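Local coordinates for protein cellulose hydrolase (Bacillus licheniformis, PDB 4YZT) that hydrolyses beta-1,4-glucosidic linkages within cellulose chains, as a three-module endoglucanase of glycoside hydrolase family 5, at residues H58-I63 against E98-W103; E177-I182 against R192-G197; S247-D252 against H287-R292; I429-P434 against K524-V529; G450-P455 against V530-T535. All coordinates share one frame; numbering follows the deposited sequence.

Contact 1: residues H58-I63 against E98-W103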
# COMPACT_ATOMS: atom_id res chain seq x y z
N HIS A 58 -5.18 14.02 -16.72
CA HIS A 58 -6.44 13.31 -16.55
C HIS A 58 -6.38 12.28 -15.42
O HIS A 58 -7.42 11.81 -14.95
CB HIS A 58 -6.88 12.63 -17.86
CG HIS A 58 -5.99 11.52 -18.32
ND1 HIS A 58 -5.34 11.56 -19.54
CD2 HIS A 58 -5.65 10.34 -17.75
CE1 HIS A 58 -4.64 10.45 -19.69
NE2 HIS A 58 -4.80 9.70 -18.62
N THR A 59 -5.18 11.95 -14.96
CA THR A 59 -5.06 11.06 -13.83
C THR A 59 -5.71 11.70 -12.59
O THR A 59 -6.34 11.00 -11.79
CB THR A 59 -3.58 10.70 -13.57
OG1 THR A 59 -3.10 9.92 -14.68
CG2 THR A 59 -3.42 9.89 -12.30
N PHE A 60 -5.62 13.02 -12.46
CA PHE A 60 -6.25 13.68 -11.32
C PHE A 60 -7.78 13.67 -11.44
O PHE A 60 -8.48 13.60 -10.43
CB PHE A 60 -5.71 15.10 -11.16
CG PHE A 60 -4.29 15.13 -10.67
CD1 PHE A 60 -4.01 14.86 -9.34
CD2 PHE A 60 -3.22 15.34 -11.55
CE1 PHE A 60 -2.70 14.83 -8.87
CE2 PHE A 60 -1.90 15.32 -11.08
CZ PHE A 60 -1.64 15.07 -9.74
N ASP A 61 -8.28 13.72 -12.67
CA ASP A 61 -9.71 13.56 -12.89
C ASP A 61 -10.15 12.15 -12.49
O ASP A 61 -11.25 11.97 -11.96
CB ASP A 61 -10.05 13.85 -14.34
CG ASP A 61 -9.92 15.31 -14.68
OD1 ASP A 61 -10.42 16.18 -13.91
OD2 ASP A 61 -9.31 15.60 -15.72
N ASP A 62 -9.29 11.17 -12.75
CA ASP A 62 -9.59 9.78 -12.43
C ASP A 62 -9.63 9.58 -10.92
O ASP A 62 -10.47 8.84 -10.40
CB ASP A 62 -8.55 8.83 -13.06
CG ASP A 62 -8.67 8.73 -14.59
OD1 ASP A 62 -9.74 9.05 -15.13
OD2 ASP A 62 -7.69 8.32 -15.25
N ILE A 63 -8.74 10.25 -10.20
CA ILE A 63 -8.70 10.11 -8.75
C ILE A 63 -9.90 10.84 -8.14
O ILE A 63 -10.48 10.40 -7.14
CB ILE A 63 -7.39 10.66 -8.18
CG1 ILE A 63 -6.22 9.86 -8.77
CG2 ILE A 63 -7.38 10.53 -6.66
CD1 ILE A 63 -6.28 8.36 -8.44
N GLU A 98 4.82 23.01 -9.93
CA GLU A 98 3.67 23.91 -9.81
C GLU A 98 2.53 23.48 -10.73
O GLU A 98 1.36 23.49 -10.33
CB GLU A 98 4.04 25.37 -10.11
CG GLU A 98 2.84 26.29 -9.93
CD GLU A 98 3.11 27.77 -10.13
OE1 GLU A 98 4.23 28.15 -10.56
OE2 GLU A 98 2.16 28.56 -9.89
N GLU A 99 2.87 23.09 -11.96
CA GLU A 99 1.86 22.60 -12.90
C GLU A 99 1.07 21.42 -12.33
O GLU A 99 -0.17 21.42 -12.34
CB GLU A 99 2.52 22.19 -14.23
CG GLU A 99 1.57 21.50 -15.21
CD GLU A 99 2.19 21.30 -16.58
OE1 GLU A 99 3.15 20.51 -16.70
OE2 GLU A 99 1.73 21.97 -17.52
N VAL A 100 1.79 20.43 -11.80
CA VAL A 100 1.14 19.25 -11.25
C VAL A 100 0.36 19.62 -9.98
O VAL A 100 -0.75 19.16 -9.79
CB VAL A 100 2.15 18.11 -10.96
CG1 VAL A 100 1.51 16.98 -10.17
CG2 VAL A 100 2.73 17.58 -12.26
N THR A 101 0.94 20.47 -9.14
CA THR A 101 0.25 20.87 -7.92
C THR A 101 -1.05 21.61 -8.27
O THR A 101 -2.09 21.38 -7.65
CB THR A 101 1.13 21.75 -7.00
OG1 THR A 101 2.32 21.02 -6.65
CG2 THR A 101 0.40 22.08 -5.72
N ASP A 102 -0.99 22.49 -9.27
CA ASP A 102 -2.17 23.26 -9.68
C ASP A 102 -3.28 22.35 -10.22
O ASP A 102 -4.45 22.55 -9.91
CB ASP A 102 -1.80 24.30 -10.74
CG ASP A 102 -1.24 25.59 -10.14
OD1 ASP A 102 -1.39 25.80 -8.91
OD2 ASP A 102 -0.65 26.39 -10.90
N TRP A 103 -2.90 21.36 -11.02
CA TRP A 103 -3.87 20.38 -11.51
C TRP A 103 -4.68 19.75 -10.38
O TRP A 103 -5.91 19.60 -10.49
CB TRP A 103 -3.16 19.29 -12.33
CG TRP A 103 -2.77 19.72 -13.71
CD1 TRP A 103 -3.24 20.80 -14.41
CD2 TRP A 103 -1.82 19.07 -14.57
NE1 TRP A 103 -2.65 20.86 -15.65
CE2 TRP A 103 -1.77 19.82 -15.77
CE3 TRP A 103 -1.00 17.95 -14.44
CZ2 TRP A 103 -0.93 19.46 -16.83
CZ3 TRP A 103 -0.18 17.60 -15.49
CH2 TRP A 103 -0.15 18.35 -16.67
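F60 meets V100 and W103 where helices 57-66 and 91-105, consecutive outer helices of the (beta/alpha)8 barrel, pack side by side. The CA atoms of F60 and W103 lie 7.1 Å apart, and both side chains leave their backbones toward the opposing helix. F60 carries CG beside its backbone N and opposite its carbonyl carbon (chi1 -71°), which sends the phenyl ring across the groove, at about a right angle to each partner side chain. The far end of the ring reaches V100: CZ is 3.7 Å from V100 CG1, and CE2 is 3.9 Å from that same methyl. The near flank touches W103, with F60 CD2 4.0 Å from W103 CB. Both carbons approach the phenyl obliquely. Seen from the indole, however, F60 CE2 sits at the rim, close to the indole plane, so the two aromatic systems are not stacked. With a serine in place of F60, V100 CG1 and W103 CB would probably lose their shared partner, and a gap would be likely to open between the helices. R107 links the two helices as well, forming a salt bridge with D61 and a hydrogen bond to the carbonyl O of W103. One indole face of W103 is covered from its own helix by E99, whose CG lies 3.6 Å above the ring plane, offset toward the rim.

Contact 2: residues E177-I182 against R192-G197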
# COMPACT_ATOMS: atom_id res chain seq x y z
N GLU A 177 13.21 25.06 12.47
CA GLU A 177 13.90 26.00 11.60
C GLU A 177 13.22 26.11 10.24
O GLU A 177 13.08 27.21 9.70
CB GLU A 177 15.36 25.58 11.42
CG GLU A 177 16.19 25.75 12.67
CD GLU A 177 16.40 27.20 13.04
OE1 GLU A 177 17.00 27.93 12.22
OE2 GLU A 177 15.96 27.61 14.14
N MET A 178 12.78 24.98 9.70
CA MET A 178 12.08 24.98 8.42
C MET A 178 10.71 25.64 8.58
O MET A 178 10.29 26.40 7.71
CB MET A 178 11.94 23.56 7.86
CG MET A 178 13.28 22.90 7.54
SD MET A 178 14.36 23.93 6.52
CE MET A 178 15.67 24.31 7.66
N LEU A 179 10.02 25.36 9.68
CA LEU A 179 8.74 26.01 9.93
C LEU A 179 8.91 27.54 10.05
O LEU A 179 8.10 28.29 9.51
CB LEU A 179 8.09 25.44 11.19
CG LEU A 179 6.76 26.09 11.59
CD1 LEU A 179 5.67 25.76 10.57
CD2 LEU A 179 6.35 25.65 12.98
N ASN A 180 9.96 27.98 10.74
CA ASN A 180 10.22 29.42 10.89
C ASN A 180 10.48 30.08 9.54
O ASN A 180 10.00 31.19 9.26
CB ASN A 180 11.40 29.68 11.83
CG ASN A 180 11.04 29.48 13.30
OD1 ASN A 180 9.86 29.40 13.64
ND2 ASN A 180 12.04 29.38 14.16
N ILE A 181 11.23 29.40 8.69
CA ILE A 181 11.46 29.88 7.34
C ILE A 181 10.14 30.03 6.57
O ILE A 181 9.89 31.06 5.94
CB ILE A 181 12.42 28.95 6.58
CG1 ILE A 181 13.86 29.26 7.00
CG2 ILE A 181 12.24 29.07 5.07
CD1 ILE A 181 14.80 28.16 6.70
N ILE A 182 9.28 29.02 6.65
CA ILE A 182 7.98 29.07 5.98
C ILE A 182 7.13 30.23 6.52
O ILE A 182 6.60 31.04 5.76
CB ILE A 182 7.24 27.73 6.14
CG1 ILE A 182 7.93 26.67 5.28
CG2 ILE A 182 5.78 27.88 5.73
CD1 ILE A 182 7.52 25.21 5.55
N ARG A 192 -0.62 28.77 6.72
CA ARG A 192 -0.71 27.50 6.00
C ARG A 192 -0.45 26.32 6.93
O ARG A 192 0.39 26.40 7.83
CB ARG A 192 0.27 27.47 4.82
CG ARG A 192 0.08 26.26 3.91
CD ARG A 192 0.95 26.34 2.66
NE ARG A 192 0.78 27.62 1.99
CZ ARG A 192 -0.26 27.94 1.22
NH1 ARG A 192 -1.24 27.07 1.03
NH2 ARG A 192 -0.31 29.13 0.66
N LEU A 193 -1.21 25.25 6.76
CA LEU A 193 -0.97 24.04 7.55
C LEU A 193 0.38 23.43 7.16
O LEU A 193 0.67 23.24 5.98
CB LEU A 193 -2.10 23.02 7.36
CG LEU A 193 -3.45 23.47 7.95
CD1 LEU A 193 -4.53 22.46 7.64
CD2 LEU A 193 -3.33 23.70 9.47
N VAL A 194 1.22 23.15 8.16
CA VAL A 194 2.53 22.57 7.93
C VAL A 194 2.62 21.24 8.68
O VAL A 194 2.31 21.16 9.87
CB VAL A 194 3.66 23.53 8.40
CG1 VAL A 194 5.03 22.87 8.25
CG2 VAL A 194 3.60 24.83 7.61
N ILE A 195 3.04 20.20 7.96
CA ILE A 195 3.02 18.84 8.50
C ILE A 195 4.40 18.41 8.98
O ILE A 195 5.36 18.40 8.21
CB ILE A 195 2.53 17.84 7.43
CG1 ILE A 195 1.16 18.28 6.89
CG2 ILE A 195 2.44 16.43 8.01
CD1 ILE A 195 0.84 17.68 5.50
N VAL A 196 4.48 18.02 10.25
CA VAL A 196 5.74 17.60 10.87
C VAL A 196 5.60 16.25 11.56
O VAL A 196 4.50 15.85 11.96
CB VAL A 196 6.24 18.64 11.92
CG1 VAL A 196 6.76 19.89 11.23
CG2 VAL A 196 5.12 19.00 12.91
N GLY A 197 6.72 15.55 11.71
CA GLY A 197 6.69 14.31 12.46
C GLY A 197 8.02 14.05 13.13
O GLY A 197 8.87 14.94 13.17
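L179 and V194 mark the closest backbone approach between helix 168-184 and strand 194-196, with CA atoms 7.4 Å apart. The pair belongs to a beta-alpha-beta crossover of the (beta/alpha)8 barrel: strand 155-158, the helix, then strand 194-196, which lies parallel and next to the first. This helix therefore covers the outer side of the barrel wall. Within it the i to i+4 bonds are regular, I182 N to M178 O being 3.0 Å, and the one-turn spacing of L179 and I182 brings both side chains toward the strand. V194 also leaves its backbone toward the helix and receives both. With L179 CG opposite the backbone N (chi1 178°), the leucine branch CD1 nestles against the whole valine fork, 3.7 Å from V194 CB and 3.8 Å from V194 CG1. The leucine and valine axes are skewed to one another. I182, by contrast, reaches V194 tip to tip. All three residues are buried, and I159 adds a further apolar surface touching both I182 and V194. The meeting of methyls is looser at the isoleucine: I182 CG2 and V194 CG2 are 4.2 Å apart, whereas L179 CD1 comes within 3.7 Å of V194 CG2.

Contact 3: residues S247-D252 against H287-R292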
# COMPACT_ATOMS: atom_id res chain seq x y z
N SER A 247 -6.73 -6.38 17.32
CA SER A 247 -6.52 -5.69 18.60
C SER A 247 -5.20 -4.90 18.58
O SER A 247 -5.15 -3.76 19.04
CB SER A 247 -6.50 -6.70 19.75
OG SER A 247 -6.20 -6.07 20.97
N GLU A 248 -4.15 -5.52 18.04
CA GLU A 248 -2.82 -4.91 18.00
C GLU A 248 -2.76 -3.70 17.08
O GLU A 248 -2.07 -2.71 17.39
CB GLU A 248 -1.79 -5.96 17.58
CG GLU A 248 -1.48 -6.93 18.72
CD GLU A 248 -0.89 -8.26 18.26
OE1 GLU A 248 -0.59 -8.41 17.05
OE2 GLU A 248 -0.74 -9.14 19.12
N MET A 249 -3.49 -3.76 15.96
CA MET A 249 -3.59 -2.61 15.07
C MET A 249 -4.20 -1.41 15.82
O MET A 249 -3.66 -0.30 15.74
CB MET A 249 -4.43 -2.96 13.84
CG MET A 249 -4.66 -1.77 12.92
SD MET A 249 -5.65 -2.22 11.48
CE MET A 249 -4.35 -2.70 10.35
N GLU A 250 -5.27 -1.63 16.57
CA GLU A 250 -5.89 -0.52 17.30
C GLU A 250 -4.97 0.01 18.40
O GLU A 250 -4.81 1.23 18.55
CB GLU A 250 -7.24 -0.94 17.90
CG GLU A 250 -7.89 0.16 18.76
CD GLU A 250 -9.41 0.08 18.81
OE1 GLU A 250 -9.97 -0.99 18.51
OE2 GLU A 250 -10.05 1.10 19.17
N GLU A 251 -4.37 -0.90 19.16
CA GLU A 251 -3.47 -0.50 20.25
C GLU A 251 -2.24 0.24 19.72
O GLU A 251 -1.66 1.05 20.42
CB GLU A 251 -3.05 -1.71 21.09
CG GLU A 251 -4.15 -2.24 22.03
CD GLU A 251 -5.02 -1.14 22.67
OE1 GLU A 251 -4.51 -0.33 23.47
OE2 GLU A 251 -6.24 -1.11 22.39
N ASP A 252 -1.87 -0.02 18.47
CA ASP A 252 -0.79 0.73 17.83
C ASP A 252 -1.10 2.22 17.72
O ASP A 252 -0.25 3.05 18.03
CB ASP A 252 -0.49 0.17 16.43
CG ASP A 252 0.53 -0.96 16.46
OD1 ASP A 252 1.11 -1.22 17.54
OD2 ASP A 252 0.76 -1.58 15.40
N HIS A 287 -7.67 -3.31 4.91
CA HIS A 287 -7.94 -1.93 4.55
C HIS A 287 -9.17 -1.39 5.28
O HIS A 287 -9.14 -0.28 5.82
CB HIS A 287 -8.09 -1.79 3.04
CG HIS A 287 -6.78 -1.78 2.31
ND1 HIS A 287 -6.09 -2.94 2.01
CD2 HIS A 287 -6.03 -0.76 1.83
CE1 HIS A 287 -4.98 -2.63 1.37
NE2 HIS A 287 -4.91 -1.31 1.25
N ASP A 288 -10.25 -2.16 5.34
CA ASP A 288 -11.45 -1.70 6.03
C ASP A 288 -11.17 -1.46 7.51
O ASP A 288 -11.61 -0.47 8.08
CB ASP A 288 -12.60 -2.71 5.90
CG ASP A 288 -13.83 -2.26 6.66
OD1 ASP A 288 -14.53 -1.33 6.18
OD2 ASP A 288 -14.10 -2.81 7.74
N THR A 289 -10.42 -2.38 8.12
CA THR A 289 -10.15 -2.28 9.55
C THR A 289 -9.27 -1.08 9.84
O THR A 289 -9.59 -0.28 10.73
CB THR A 289 -9.46 -3.56 10.09
OG1 THR A 289 -10.29 -4.69 9.83
CG2 THR A 289 -9.21 -3.45 11.59
N PHE A 290 -8.18 -0.93 9.09
CA PHE A 290 -7.29 0.20 9.35
C PHE A 290 -7.95 1.55 9.06
O PHE A 290 -7.82 2.48 9.84
CB PHE A 290 -6.00 0.11 8.55
CG PHE A 290 -5.05 1.22 8.88
CD1 PHE A 290 -4.37 1.22 10.09
CD2 PHE A 290 -4.88 2.30 8.02
CE1 PHE A 290 -3.52 2.25 10.43
CE2 PHE A 290 -4.03 3.34 8.34
CZ PHE A 290 -3.35 3.32 9.55
N VAL A 291 -8.64 1.67 7.93
CA VAL A 291 -9.22 2.97 7.60
C VAL A 291 -10.32 3.34 8.60
O VAL A 291 -10.44 4.50 8.99
CB VAL A 291 -9.74 3.00 6.15
CG1 VAL A 291 -10.42 4.36 5.85
CG2 VAL A 291 -8.58 2.77 5.20
N ARG A 292 -11.12 2.36 9.02
CA ARG A 292 -12.15 2.63 10.02
C ARG A 292 -11.53 3.06 11.35
O ARG A 292 -12.07 3.91 12.03
CB ARG A 292 -13.08 1.42 10.24
CG ARG A 292 -14.04 1.18 9.07
CD ARG A 292 -15.31 0.43 9.48
NE ARG A 292 -15.10 -1.00 9.72
CZ ARG A 292 -14.91 -1.54 10.92
NH1 ARG A 292 -14.88 -0.78 12.00
NH2 ARG A 292 -14.73 -2.86 11.03
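The F290 ring receives M249 at its edge: SD lies in the ring plane, 5.2 Å from the centroid and 89° off the normal, a Met-aromatic contact between helices 243-261 and 280-296 on the outside of the (beta/alpha)8 barrel. The same phenyl also meets the rings of Y224, nearly parallel, and Y272, more tilted. M249 is extended through chi1 and chi2, then bends at chi3 (-90°), so the sulfur reaches the opposite helix while the methyl folds along it. SD comes 3.6 Å from F290 CA and 3.8 Å from T289 CG2, filling the notch between these neighbours. T289 keeps its hydroxyl on the carbonyl of L285 and offers M249 its methyl. Replacing M249 by an alanine would probably open a gap beside F290 CB and take away the sulfur at the ring edge. At the tip of the methionine, CE is 3.7 Å from F290 CB and 3.9 Å from F290 CD1.

Contact 4: residues I429-P434 against K524-V529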
# COMPACT_ATOMS: atom_id res chain seq x y z
N ILE A 429 -13.95 -19.81 -9.09
CA ILE A 429 -12.78 -20.19 -9.86
C ILE A 429 -12.68 -21.70 -10.06
O ILE A 429 -12.60 -22.46 -9.08
CB ILE A 429 -11.48 -19.72 -9.17
CG1 ILE A 429 -11.56 -18.22 -8.85
CG2 ILE A 429 -10.27 -20.05 -10.02
CD1 ILE A 429 -10.40 -17.72 -7.99
N LEU A 430 -12.69 -22.14 -11.31
CA LEU A 430 -12.41 -23.53 -11.62
C LEU A 430 -10.90 -23.77 -11.71
O LEU A 430 -10.21 -23.05 -12.42
CB LEU A 430 -13.07 -23.94 -12.94
CG LEU A 430 -13.02 -25.42 -13.35
CD1 LEU A 430 -13.81 -26.28 -12.37
CD2 LEU A 430 -13.56 -25.60 -14.77
N TYR A 431 -10.39 -24.76 -10.99
CA TYR A 431 -8.96 -25.07 -11.07
C TYR A 431 -8.72 -26.55 -11.24
O TYR A 431 -9.63 -27.37 -11.06
CB TYR A 431 -8.20 -24.55 -9.84
CG TYR A 431 -8.25 -25.47 -8.64
CD1 TYR A 431 -9.31 -25.42 -7.75
CD2 TYR A 431 -7.22 -26.36 -8.38
CE1 TYR A 431 -9.35 -26.24 -6.64
CE2 TYR A 431 -7.25 -27.20 -7.27
CZ TYR A 431 -8.32 -27.12 -6.40
OH TYR A 431 -8.36 -27.95 -5.31
N ASP A 432 -7.48 -26.88 -11.60
CA ASP A 432 -7.04 -28.26 -11.72
C ASP A 432 -5.59 -28.31 -11.26
O ASP A 432 -4.99 -27.25 -11.03
CB ASP A 432 -7.19 -28.76 -13.16
CG ASP A 432 -7.45 -30.25 -13.23
OD1 ASP A 432 -7.28 -30.94 -12.20
OD2 ASP A 432 -7.84 -30.72 -14.31
N ASP A 433 -5.04 -29.51 -11.10
CA ASP A 433 -3.65 -29.66 -10.68
C ASP A 433 -2.74 -28.85 -11.62
O ASP A 433 -2.80 -29.00 -12.84
CB ASP A 433 -3.20 -31.13 -10.70
CG ASP A 433 -4.11 -32.05 -9.88
OD1 ASP A 433 -4.46 -31.71 -8.73
OD2 ASP A 433 -4.46 -33.13 -10.40
N PRO A 434 -1.88 -27.99 -11.05
CA PRO A 434 -0.91 -27.25 -11.86
C PRO A 434 0.08 -28.20 -12.53
O PRO A 434 0.41 -29.23 -11.94
CB PRO A 434 -0.20 -26.36 -10.84
CG PRO A 434 -0.36 -27.09 -9.54
CD PRO A 434 -1.71 -27.75 -9.61
N LYS A 524 -5.16 -22.99 -0.75
CA LYS A 524 -4.29 -23.50 0.32
C LYS A 524 -4.12 -25.00 0.23
O LYS A 524 -5.09 -25.74 0.19
CB LYS A 524 -4.88 -23.13 1.68
CG LYS A 524 -4.06 -23.57 2.88
CD LYS A 524 -2.74 -22.82 2.94
CE LYS A 524 -2.00 -23.09 4.25
NZ LYS A 524 -0.66 -22.45 4.24
N GLY A 525 -2.87 -25.45 0.20
CA GLY A 525 -2.58 -26.87 0.17
C GLY A 525 -2.17 -27.38 -1.20
O GLY A 525 -1.64 -28.49 -1.32
N VAL A 526 -2.40 -26.58 -2.24
CA VAL A 526 -1.87 -26.92 -3.56
C VAL A 526 -0.50 -26.26 -3.72
O VAL A 526 -0.29 -25.10 -3.33
CB VAL A 526 -2.81 -26.47 -4.70
CG1 VAL A 526 -2.21 -26.78 -6.07
CG2 VAL A 526 -4.17 -27.15 -4.58
N GLU A 527 0.45 -26.99 -4.28
CA GLU A 527 1.80 -26.46 -4.42
C GLU A 527 2.52 -27.11 -5.59
O GLU A 527 2.06 -28.12 -6.13
CB GLU A 527 2.60 -26.66 -3.13
CG GLU A 527 2.68 -28.09 -2.65
CD GLU A 527 3.35 -28.23 -1.28
OE1 GLU A 527 4.14 -29.18 -1.11
OE2 GLU A 527 3.09 -27.40 -0.37
N ALA A 528 3.64 -26.50 -5.97
CA ALA A 528 4.49 -27.01 -7.04
C ALA A 528 5.93 -27.04 -6.56
O ALA A 528 6.49 -26.00 -6.19
CB ALA A 528 4.36 -26.15 -8.29
N VAL A 529 6.52 -28.24 -6.56
CA VAL A 529 7.86 -28.45 -6.03
C VAL A 529 8.91 -28.46 -7.14
O VAL A 529 8.81 -29.22 -8.11
CB VAL A 529 7.95 -29.78 -5.25
CG1 VAL A 529 9.36 -30.04 -4.77
CG2 VAL A 529 6.98 -29.79 -4.07
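Y431 and V526 are brought together by two different side-chain torsions. The tyrosine takes the crowded position, with CG between its backbone N and carbonyl carbon (chi1 83°). V526 has CG1 opposite its backbone N (chi1 178°), a rotation that turns one methyl to each of two partners. CG2 goes to the tyrosine, 4.1 Å from Y431 CE2, approaching that ring obliquely, and the two side chains slide past each other in opposite senses. CG1 goes to the proline ring, where it stands 3.7 Å from P434 CD and 3.9 Å from P434 CG. Most of the area buried here falls on V526 and P434, which makes the valine the central apolar wedge. Beyond it P434 CG approaches the carbonyl O of E527 at 4.3 Å, and the CA atoms of P434 and A528 are 7.2 Å apart. Before the proline, the backbone is pinned locally by D433 N bonding to D432 OD1 at 2.9 Å. The contact is partly open to solvent and lies at the junction between two modules. Strand 424-431 pairs with strand 338-347 in the sheet of the X2-type module, while L521 of strand 515-522, next to strand 527-535 in the last module, touches both P434 and V526.

Contact 5: residues G450-P455 against V530-T535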
# COMPACT_ATOMS: atom_id res chain seq x y z
N GLY A 450 20.48 -13.01 -14.36
CA GLY A 450 19.04 -12.81 -14.41
C GLY A 450 18.26 -13.90 -13.71
O GLY A 450 18.83 -14.87 -13.20
N ASP A 451 16.94 -13.74 -13.70
CA ASP A 451 16.05 -14.60 -12.95
C ASP A 451 15.92 -15.96 -13.62
O ASP A 451 16.18 -16.10 -14.82
CB ASP A 451 14.68 -13.94 -12.80
CG ASP A 451 14.77 -12.53 -12.22
OD1 ASP A 451 15.79 -12.24 -11.55
OD2 ASP A 451 13.81 -11.72 -12.42
N LEU A 452 15.52 -16.96 -12.84
CA LEU A 452 15.20 -18.28 -13.40
C LEU A 452 13.70 -18.34 -13.71
O LEU A 452 12.86 -18.17 -12.83
CB LEU A 452 15.57 -19.40 -12.42
CG LEU A 452 15.18 -20.84 -12.81
CD1 LEU A 452 15.97 -21.35 -14.02
CD2 LEU A 452 15.33 -21.80 -11.63
N LYS A 453 13.39 -18.58 -14.98
CA LYS A 453 12.03 -18.78 -15.42
C LYS A 453 11.64 -20.24 -15.27
O LYS A 453 12.39 -21.13 -15.68
CB LYS A 453 11.87 -18.34 -16.88
CG LYS A 453 10.46 -18.50 -17.44
CD LYS A 453 10.42 -18.10 -18.90
CE LYS A 453 8.98 -18.08 -19.41
NZ LYS A 453 8.89 -17.75 -20.86
N ILE A 454 10.47 -20.47 -14.67
CA ILE A 454 9.90 -21.80 -14.53
C ILE A 454 8.54 -21.81 -15.24
O ILE A 454 7.52 -21.45 -14.65
CB ILE A 454 9.75 -22.18 -13.04
CG1 ILE A 454 11.13 -22.13 -12.36
CG2 ILE A 454 9.11 -23.55 -12.90
CD1 ILE A 454 11.08 -21.77 -10.87
N PRO A 455 8.52 -22.20 -16.53
CA PRO A 455 7.26 -22.24 -17.28
C PRO A 455 6.23 -23.14 -16.58
O PRO A 455 6.57 -24.21 -16.09
CB PRO A 455 7.66 -22.83 -18.64
CG PRO A 455 9.11 -22.46 -18.77
CD PRO A 455 9.67 -22.58 -17.36
N VAL A 530 9.92 -27.60 -7.00
CA VAL A 530 10.95 -27.47 -8.02
C VAL A 530 12.31 -27.70 -7.39
O VAL A 530 12.66 -27.06 -6.39
CB VAL A 530 10.95 -26.06 -8.68
CG1 VAL A 530 12.06 -25.96 -9.72
CG2 VAL A 530 9.58 -25.76 -9.30
N LYS A 531 13.09 -28.60 -7.99
CA LYS A 531 14.43 -28.89 -7.50
C LYS A 531 15.45 -28.12 -8.33
O LYS A 531 15.34 -28.05 -9.54
CB LYS A 531 14.71 -30.40 -7.55
CG LYS A 531 13.85 -31.17 -6.56
CD LYS A 531 14.30 -32.60 -6.37
CE LYS A 531 13.51 -33.25 -5.25
NZ LYS A 531 13.71 -32.57 -3.93
N VAL A 532 16.43 -27.53 -7.66
CA VAL A 532 17.47 -26.81 -8.38
C VAL A 532 18.84 -27.40 -8.04
O VAL A 532 19.25 -27.40 -6.88
CB VAL A 532 17.43 -25.29 -8.06
CG1 VAL A 532 18.58 -24.57 -8.72
CG2 VAL A 532 16.09 -24.69 -8.50
N LYS A 533 19.50 -27.93 -9.06
CA LYS A 533 20.83 -28.51 -8.91
C LYS A 533 21.91 -27.45 -9.17
O LYS A 533 21.76 -26.59 -10.03
CB LYS A 533 21.03 -29.69 -9.88
CG LYS A 533 19.92 -30.72 -9.86
CD LYS A 533 19.77 -31.37 -8.50
CE LYS A 533 18.60 -32.34 -8.49
NZ LYS A 533 18.20 -32.76 -7.12
N ILE A 534 23.00 -27.54 -8.42
CA ILE A 534 24.08 -26.57 -8.51
C ILE A 534 25.36 -27.21 -9.08
O ILE A 534 25.80 -28.25 -8.60
CB ILE A 534 24.38 -25.95 -7.13
CG1 ILE A 534 23.20 -25.10 -6.67
CG2 ILE A 534 25.65 -25.11 -7.17
CD1 ILE A 534 22.78 -24.07 -7.70
N THR A 535 25.93 -26.59 -10.11
CA THR A 535 27.25 -26.97 -10.61
C THR A 535 28.17 -25.75 -10.54
O THR A 535 27.68 -24.63 -10.35
CB THR A 535 27.21 -27.48 -12.05
OG1 THR A 535 26.63 -26.46 -12.88
CG2 THR A 535 26.39 -28.76 -12.15
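V530 and I454 bury the most surface here, with L452 next, and they meet between two beta sheets packed as a sandwich in the last module. Strand 452-457 bonds through its backbone to strand 500-503, and strand 527-535 to strands 515-522 and 440-444, so the two segments meet through side chains. The CA separations fit this: 8.7 Å for I454 and V530, 10.2 Å for L452 and V532. These pairs also show the strands running in opposed directions, since the residue numbers rise on one as they fall on the other. I454 places CG1 beside its backbone N (chi1 -58°) and so projects CG2 at V530; I454 CG2 and V530 CG2 are 4.3 Å apart. The end of its longer branch is also near the valine, I454 CD1 being 4.5 Å from V530 CG1. F519, on strand 515-522, touches both I454 and V530. One pair further along, F517 touches V532. The leucine and that valine meet through single methyls: with chi2 at 68°, L452 holds CD2 opposite its own CA, as far out as the branch can go, and L452 CD2 ends 4.3 Å from V532 CG2.

Starting at the N terminus, contacts 1, 2 and 3 follow one another in series, each closing before the next opens. Contact 1 closes a loop over strand 70-73 and ties two consecutive barrel helices; contact 2 closes a short connection within one crossover; contact 3 joins two later helices across strand 267-272. All three belong to the catalytic barrel, their centres about 24 to 30 Å apart. Contacts 4 and 5 alternate along the chain, 429-434 and 450-455 being followed by 524-529 and 530-535, and they share strand 527-535, with centres about 20 Å apart. Contact 4 ties the X2-type module to the last one, whereas contact 5 holds that last module's two sheets together.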